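PDB 1XPJ: capsular polysaccharide biosynthesis protein from Vibrio cholerae, which is of unknown function but belongs to the haloacid dehalogenase-like hydrolase family and is probably involved in capsular polysaccharide biosynthesis. Local coordinates for residues 2-7 / 39-44. Residues are numbered along the deposited sequence; the frame is centred on the assembly and turned at random.
Sequences KKLIVD and LGFEIV
Strands 3-6 and 42-47 pair in parallel here, as the two strands of a right-handed beta-alpha-beta crossover through helix 27-38 in a HAD-like sheet; strand 3-6 leads into D7, the first aspartate of a DxDx(T/V) pattern consistent with the HAD motif. The ladder sets K3 beside E42, L4 beside I43 and I5 beside V44. E42 and V44 each take part twice: E42 N donates to K2 O (3.0 Å) and E42 O accepts from L4 N, then V44 N donates to L4 O and V44 O receives V6 N (2.7 Å). Ahead of the ladder, in one of two K2 conformers, K2 CG lies between the backbone N and carbonyl carbon (chi1 52°), and K2 CD sits almost over the ring centre of F41 in a CH-pi contact, 3.5 Å from the centroid. A water bridges the backbone N of K2 and OE2 of E42. On the face of K3, I5 and V44, I5 CD1 packs beside V44 CB at 3.7 Å. On the other face, the L4 and I43 side chains run side by side, CD1 to CD1 4.0 Å, and L4 CD2 reaches F41 CD1. Helix 27-38 covers this face, with L33 against L4, V6 and I43, and Y36 edge-to-face with F41. Strand 82-85 flanks 42-47, while a strand of the second subunit pairs in parallel with L4-V6, carrying the sheet across the interface.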
loop_
_atom_site.group_PDB
_atom_site.type_symbol
_atom_site.label_atom_id
_atom_site.label_comp_id
_atom_site.label_asym_id
_atom_site.label_seq_id
_atom_site.Cartn_x
_atom_site.Cartn_y
_atom_site.Cartn_z
ATOM N N LYS A 2 14.387 -12.292 10.940
ATOM C CA LYS A 2 15.163 -11.067 11.035
ATOM C C LYS A 2 15.396 -10.510 9.642
ATOM O O LYS A 2 15.761 -11.240 8.723
ATOM C CB LYS A 2 16.491 -11.278 11.801
ATOM C CG LYS A 2 17.355 -12.427 11.288
ATOM C CD LYS A 2 18.687 -12.499 12.019
ATOM C CE LYS A 2 18.841 -13.821 12.758
ATOM N NZ LYS A 2 19.778 -14.743 12.058
ATOM N N LYS A 3 15.152 -9.213 9.503
ATOM C CA LYS A 3 15.224 -8.517 8.222
ATOM C C LYS A 3 16.090 -7.255 8.317
ATOM O O LYS A 3 16.055 -6.532 9.317
ATOM C CB LYS A 3 13.816 -8.093 7.748
ATOM C CG LYS A 3 12.919 -9.215 7.232
ATOM C CD LYS A 3 11.756 -8.636 6.417
ATOM C CE LYS A 3 10.397 -8.968 7.014
ATOM N NZ LYS A 3 9.415 -9.446 5.990
ATOM N N LEU A 4 16.854 -6.996 7.263
ATOM C CA LEU A 4 17.377 -5.673 7.027
ATOM C C LEU A 4 16.444 -5.004 6.042
ATOM O O LEU A 4 16.106 -5.576 4.989
ATOM C CB LEU A 4 18.795 -5.709 6.463
ATOM C CG LEU A 4 19.883 -6.387 7.291
ATOM C CD1 LEU A 4 21.243 -6.233 6.618
ATOM C CD2 LEU A 4 19.897 -5.854 8.745
ATOM N N ILE A 5 16.014 -3.795 6.408
ATOM C CA ILE A 5 15.265 -2.934 5.519
ATOM C C ILE A 5 16.239 -1.870 4.994
ATOM O O ILE A 5 16.714 -1.002 5.747
ATOM C CB ILE A 5 14.038 -2.330 6.256
ATOM C CG1 ILE A 5 13.307 -3.409 7.068
ATOM C CG2 ILE A 5 13.081 -1.616 5.279
ATOM C CD1 ILE A 5 12.771 -4.582 6.245
ATOM N N VAL A 6 16.528 -1.955 3.696
ATOM C CA VAL A 6 17.621 -1.206 3.089
ATOM C C VAL A 6 17.129 -0.232 2.029
ATOM O O VAL A 6 16.492 -0.634 1.036
ATOM C CB VAL A 6 18.635 -2.154 2.404
ATOM C CG1 VAL A 6 19.894 -1.390 1.993
ATOM C CG2 VAL A 6 18.958 -3.358 3.313
ATOM N N ASP A 7 17.441 1.042 2.238
ATOM C CA ASP A 7 17.164 2.091 1.266
ATOM C C ASP A 7 18.039 1.839 0.022
ATOM O O ASP A 7 19.017 1.078 0.084
ATOM C CB ASP A 7 17.487 3.435 1.913
ATOM C CG ASP A 7 17.033 4.626 1.092
ATOM O OD1 ASP A 7 15.949 4.594 0.485
ATOM O OD2 ASP A 7 17.715 5.674 1.019
ATOM N N LEU A 39 24.492 -14.624 7.684
ATOM C CA LEU A 39 24.033 -14.786 9.059
ATOM C C LEU A 39 22.542 -15.146 9.178
ATOM O O LEU A 39 22.022 -15.285 10.285
ATOM C CB LEU A 39 24.320 -13.515 9.870
ATOM C CG LEU A 39 25.448 -13.542 10.919
ATOM C CD1 LEU A 39 26.449 -14.685 10.735
ATOM C CD2 LEU A 39 26.171 -12.203 10.947
ATOM N N GLY A 40 21.856 -15.286 8.047
ATOM C CA GLY A 40 20.443 -15.622 8.053
ATOM C C GLY A 40 19.457 -14.466 7.945
ATOM O O GLY A 40 18.249 -14.709 8.008
ATOM N N PHE A 41 19.953 -13.231 7.772
ATOM C CA PHE A 41 19.105 -12.043 7.606
ATOM C C PHE A 41 18.502 -11.994 6.210
ATOM O O PHE A 41 19.211 -12.178 5.222
ATOM C CB PHE A 41 19.920 -10.756 7.753
ATOM C CG PHE A 41 20.255 -10.383 9.163
ATOM C CD1 PHE A 41 19.499 -9.423 9.842
ATOM C CD2 PHE A 41 21.350 -10.945 9.806
ATOM C CE1 PHE A 41 19.817 -9.054 11.161
ATOM C CE2 PHE A 41 21.677 -10.583 11.115
ATOM C CZ PHE A 41 20.910 -9.643 11.793
ATOM N N GLU A 42 17.210 -11.687 6.131
ATOM C CA GLU A 42 16.536 -11.427 4.875
ATOM C C GLU A 42 16.778 -9.978 4.469
ATOM O O GLU A 42 16.788 -9.092 5.334
ATOM C CB GLU A 42 15.038 -11.669 5.026
ATOM C CG GLU A 42 14.655 -13.107 5.376
ATOM C CD GLU A 42 13.205 -13.224 5.848
ATOM O OE1 GLU A 42 12.317 -12.623 5.195
ATOM O OE2 GLU A 42 12.943 -13.903 6.875
ATOM N N ILE A 43 16.968 -9.724 3.169
ATOM C CA ILE A 43 17.273 -8.374 2.705
ATOM C C ILE A 43 16.078 -7.765 1.951
ATOM O O ILE A 43 15.661 -8.288 0.904
ATOM C CB ILE A 43 18.521 -8.378 1.772
ATOM C CG1 ILE A 43 19.708 -9.200 2.342
ATOM C CG2 ILE A 43 18.865 -6.942 1.322
ATOM C CD1 ILE A 43 20.452 -8.628 3.521
ATOM N N VAL A 44 15.555 -6.652 2.458
ATOM C CA VAL A 44 14.419 -5.975 1.823
ATOM C C VAL A 44 14.856 -4.601 1.296
ATOM O O VAL A 44 15.188 -3.708 2.077
ATOM C CB VAL A 44 13.223 -5.807 2.811
ATOM C CG1 VAL A 44 12.073 -5.017 2.169
ATOM C CG2 VAL A 44 12.722 -7.173 3.336
HETATM O O HOH W 1 14.829 -14.286 8.747
#